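Local coordinates for uncharacterized protein (Clostridium sporogenes, PDB 4Q0Y), which is of unknown function but adopts a hot-dog, thioesterase-like fold, so an activity on thioesters is possible but remains unproven, at residues F89-L94 / I104-T109. Sequence-based numbering, arbitrary orientation.
Sequences FLLYIL and IIFSGT
The antiparallel hairpin formed by strands 83-95 and 102-106 of the hot-dog sheet pairs Tyr92 with Ile105 through two backbone hydrogen bonds, Tyr92 N to Ile105 O and Ile105 N to Tyr92 O, each 2.9 Å. Beyond the paired residues a single backbone hydrogen bond, Ser107 N to Leu90 O, carries the contact to where the chain leaves the strand in a type II turn from Phe106 to Thr109, with Gly108 at positive phi.

On the face turned to helix 33-44, Leu91 and Phe106 form a non-hydrogen-bonded pair. Leu91 CD2 sits over the Phe106 ring, 3.6 Å from its centroid, in a CH-pi contact. The same ring presents its edge to the face of Phe89, with CE2 of Phe106 3.8 Å from CD1 of Phe89 and the planes at 84°, a T-shaped pair. Met43 of the helix touches Phe89, Leu91 and Phe106. Farther along, Ile93 CD1 packs on Ile104 CG1.

On the other face, CG2 of Ile105 touches the Tyr92 ring at CD2, and His71 stacks on that ring. Tyr92 reaches to the turn, where its OH and Ser107 OG (anti to its backbone N, chi1 179°), 2.8 Å apart, share a hydrogen bond in which either could be the donor. A water links Tyr92 OH to Gly108 N, 2.9 Å from the water oxygen.

Tyr92 OH thus has two polar partners, tying a buried aromatic side chain to the turn, while the helix-facing side is held by apolar and aromatic contacts.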
ATOM      1  N   PHE B  89     -17.023   0.519   4.576  1.00 13.89           N
ATOM      2  CA  PHE B  89     -16.947   1.303   5.815  1.00 15.60           C
ATOM      3  C   PHE B  89     -17.723   2.591   5.609  1.00 15.71           C
ATOM      4  O   PHE B  89     -17.905   3.048   4.483  1.00 14.33           O
ATOM      5  CB  PHE B  89     -15.516   1.656   6.225  1.00 16.39           C
ATOM      6  CG  PHE B  89     -14.690   0.484   6.645  1.00 20.48           C
ATOM      7  CD1 PHE B  89     -15.046  -0.268   7.759  1.00 23.94           C
ATOM      8  CD2 PHE B  89     -13.534   0.154   5.948  1.00 23.35           C
ATOM      9  CE1 PHE B  89     -14.280  -1.370   8.149  1.00 26.40           C
ATOM     10  CE2 PHE B  89     -12.765  -0.941   6.333  1.00 24.94           C
ATOM     11  CZ  PHE B  89     -13.140  -1.706   7.422  1.00 23.66           C
ATOM     12  N   LEU B  90     -18.210   3.160   6.708  1.00 13.60           N
ATOM     13  CA  LEU B  90     -18.806   4.489   6.731  1.00 13.45           C
ATOM     14  C   LEU B  90     -17.874   5.328   7.609  1.00 13.07           C
ATOM     15  O   LEU B  90     -17.735   5.057   8.805  1.00 13.04           O
ATOM     16  CB  LEU B  90     -20.214   4.453   7.309  1.00 15.45           C
ATOM     17  CG  LEU B  90     -21.209   3.568   6.542  1.00 15.64           C
ATOM     18  CD1 LEU B  90     -22.546   3.562   7.241  1.00 19.77           C
ATOM     19  CD2 LEU B  90     -21.347   4.036   5.100  1.00 13.66           C
ATOM     20  N   LEU B  91     -17.194   6.287   6.985  1.00 12.21           N
ATOM     21  CA  LEU B  91     -16.170   7.086   7.647  1.00 12.61           C
ATOM     22  C   LEU B  91     -16.470   8.563   7.537  1.00 13.09           C
ATOM     23  O   LEU B  91     -17.036   9.021   6.554  1.00 11.83           O
ATOM     24  CB  LEU B  91     -14.810   6.816   7.029  1.00 12.77           C
ATOM     25  CG  LEU B  91     -14.375   5.359   6.845  1.00 14.07           C
ATOM     26  CD1 LEU B  91     -13.077   5.324   6.055  1.00 14.57           C
ATOM     27  CD2 LEU B  91     -14.210   4.692   8.194  1.00 15.43           C
ATOM     28  N   TYR B  92     -16.033   9.315   8.550  1.00 10.94           N
ATOM     29  CA  TYR B  92     -15.893  10.784   8.451  1.00 11.98           C
ATOM     30  C   TYR B  92     -14.409  11.036   8.272  1.00 13.08           C
ATOM     31  O   TYR B  92     -13.595  10.478   9.017  1.00 13.67           O
ATOM     32  CB  TYR B  92     -16.415  11.520   9.701  1.00 12.25           C
ATOM     33  CG  TYR B  92     -17.722  10.981  10.295  1.00 13.28           C
ATOM     34  CD1 TYR B  92     -18.789  10.543   9.475  1.00 13.62           C
ATOM     35  CD2 TYR B  92     -17.918  10.980  11.671  1.00 14.34           C
ATOM     36  CE1 TYR B  92     -19.971  10.060  10.021  1.00 14.52           C
ATOM     37  CE2 TYR B  92     -19.103  10.500  12.229  1.00 14.98           C
ATOM     38  CZ  TYR B  92     -20.121  10.037  11.399  1.00 14.84           C
ATOM     39  OH  TYR B  92     -21.297   9.580  11.935  1.00 15.99           O
ATOM     40  N   ILE B  93     -14.045  11.885   7.311  1.00 12.63           N
ATOM     41  CA  ILE B  93     -12.630  12.177   7.071  1.00 13.33           C
ATOM     42  C   ILE B  93     -12.399  13.679   7.080  1.00 13.01           C
ATOM     43  O   ILE B  93     -13.189  14.418   6.499  1.00 12.33           O
ATOM     44  CB  ILE B  93     -12.103  11.464   5.798  1.00 16.09           C
ATOM     45  CG1 ILE B  93     -10.585  11.495   5.758  1.00 17.62           C
ATOM     46  CG2 ILE B  93     -12.696  12.057   4.522  1.00 16.61           C
ATOM     47  CD1 ILE B  93      -9.986  10.378   4.932  1.00 19.64           C
ATOM     48  N   LEU B  94     -11.355  14.097   7.815  1.00 13.92           N
ATOM     49  CA  LEU B  94     -10.958  15.498   7.945  1.00 13.83           C
ATOM     50  C   LEU B  94      -9.501  15.556   7.522  1.00 14.85           C
ATOM     51  O   LEU B  94      -8.640  14.995   8.201  1.00 13.39           O
ATOM     52  CB  LEU B  94     -11.129  15.937   9.388  1.00 14.38           C
ATOM     53  CG  LEU B  94     -12.538  15.864   9.952  1.00 16.55           C
ATOM     54  CD1 LEU B  94     -12.494  16.080  11.465  1.00 19.00           C
ATOM     55  CD2 LEU B  94     -13.446  16.871   9.270  1.00 17.94           C
ATOM     56  N   ILE B 104      -9.482  10.234  10.642  1.00 14.70           N
ATOM     57  CA  ILE B 104     -10.481   9.292  10.136  1.00 15.36           C
ATOM     58  C   ILE B 104     -11.306   8.818  11.342  1.00 15.40           C
ATOM     59  O   ILE B 104     -10.726   8.362  12.327  1.00 17.15           O
ATOM     60  CB  ILE B 104      -9.827   8.089   9.431  1.00 16.78           C
ATOM     61  CG1 ILE B 104      -9.122   8.582   8.153  1.00 15.95           C
ATOM     62  CG2 ILE B 104     -10.870   6.998   9.126  1.00 18.67           C
ATOM     63  CD1 ILE B 104      -8.208   7.564   7.505  1.00 18.08           C
ATOM     64  N   ILE B 105     -12.632   8.965  11.267  1.00 14.02           N
ATOM     65  CA  ILE B 105     -13.543   8.547  12.330  1.00 15.23           C
ATOM     66  C   ILE B 105     -14.480   7.494  11.742  1.00 13.31           C
ATOM     67  O   ILE B 105     -15.024   7.689  10.670  1.00 14.26           O
ATOM     68  CB  ILE B 105     -14.372   9.748  12.852  1.00 15.17           C
ATOM     69  CG1 ILE B 105     -13.463  10.863  13.401  1.00 17.58           C
ATOM     70  CG2 ILE B 105     -15.395   9.306  13.905  1.00 15.91           C
ATOM     71  CD1 ILE B 105     -14.182  12.189  13.574  1.00 19.75           C
ATOM     72  N   PHE B 106     -14.694   6.407  12.465  1.00 14.16           N
ATOM     73  CA  PHE B 106     -15.605   5.350  11.995  1.00 12.90           C
ATOM     74  C   PHE B 106     -17.005   5.735  12.466  1.00 13.32           C
ATOM     75  O   PHE B 106     -17.251   5.798  13.662  1.00 14.27           O
ATOM     76  CB  PHE B 106     -15.161   3.986  12.516  1.00 13.38           C
ATOM     77  CG  PHE B 106     -13.974   3.422  11.784  1.00 13.99           C
ATOM     78  CD1 PHE B 106     -12.705   3.932  11.995  1.00 15.15           C
ATOM     79  CD2 PHE B 106     -14.129   2.417  10.846  1.00 13.04           C
ATOM     80  CE1 PHE B 106     -11.617   3.452  11.293  1.00 13.85           C
ATOM     81  CE2 PHE B 106     -13.038   1.921  10.137  1.00 14.20           C
ATOM     82  CZ  PHE B 106     -11.776   2.425  10.374  1.00 15.02           C
ATOM     83  N   SER B 107     -17.897   6.016  11.513  1.00 13.57           N
ATOM     84  CA  SER B 107     -19.275   6.467  11.759  1.00 13.48           C
ATOM     85  C   SER B 107     -20.019   5.477  12.646  1.00 13.54           C
ATOM     86  O   SER B 107     -19.908   4.256  12.450  1.00 15.86           O
ATOM     87  CB  SER B 107     -20.059   6.612  10.441  1.00 15.58           C
ATOM     88  OG  SER B 107     -21.398   7.030  10.697  1.00 18.84           O
ATOM     89  N   GLY B 108     -20.745   6.003  13.629  1.00 12.83           N
ATOM     90  CA  GLY B 108     -21.494   5.201  14.568  1.00 14.70           C
ATOM     91  C   GLY B 108     -20.651   4.553  15.658  1.00 14.34           C
ATOM     92  O   GLY B 108     -21.147   3.676  16.360  1.00 18.04           O
ATOM     93  N   THR B 109     -19.386   5.007  15.797  1.00 14.02           N
ATOM     94  CA  THR B 109     -18.456   4.520  16.805  1.00 14.90           C
ATOM     95  C   THR B 109     -17.576   5.654  17.342  1.00 14.98           C
ATOM     96  O   THR B 109     -17.546   6.756  16.807  1.00 15.17           O
ATOM     97  CB  THR B 109     -17.485   3.424  16.263  1.00 15.52           C
ATOM     98  OG1 THR B 109     -16.390   4.032  15.586  1.00 17.93           O
ATOM     99  CG2 THR B 109     -18.167   2.424  15.329  1.00 16.60           C
TER
HETATM  100  O   HOH W   1     -18.121   2.593  11.164  1.00 26.24           O
HETATM  101  O   HOH W   2     -20.957   8.694  14.544  1.00 17.11           O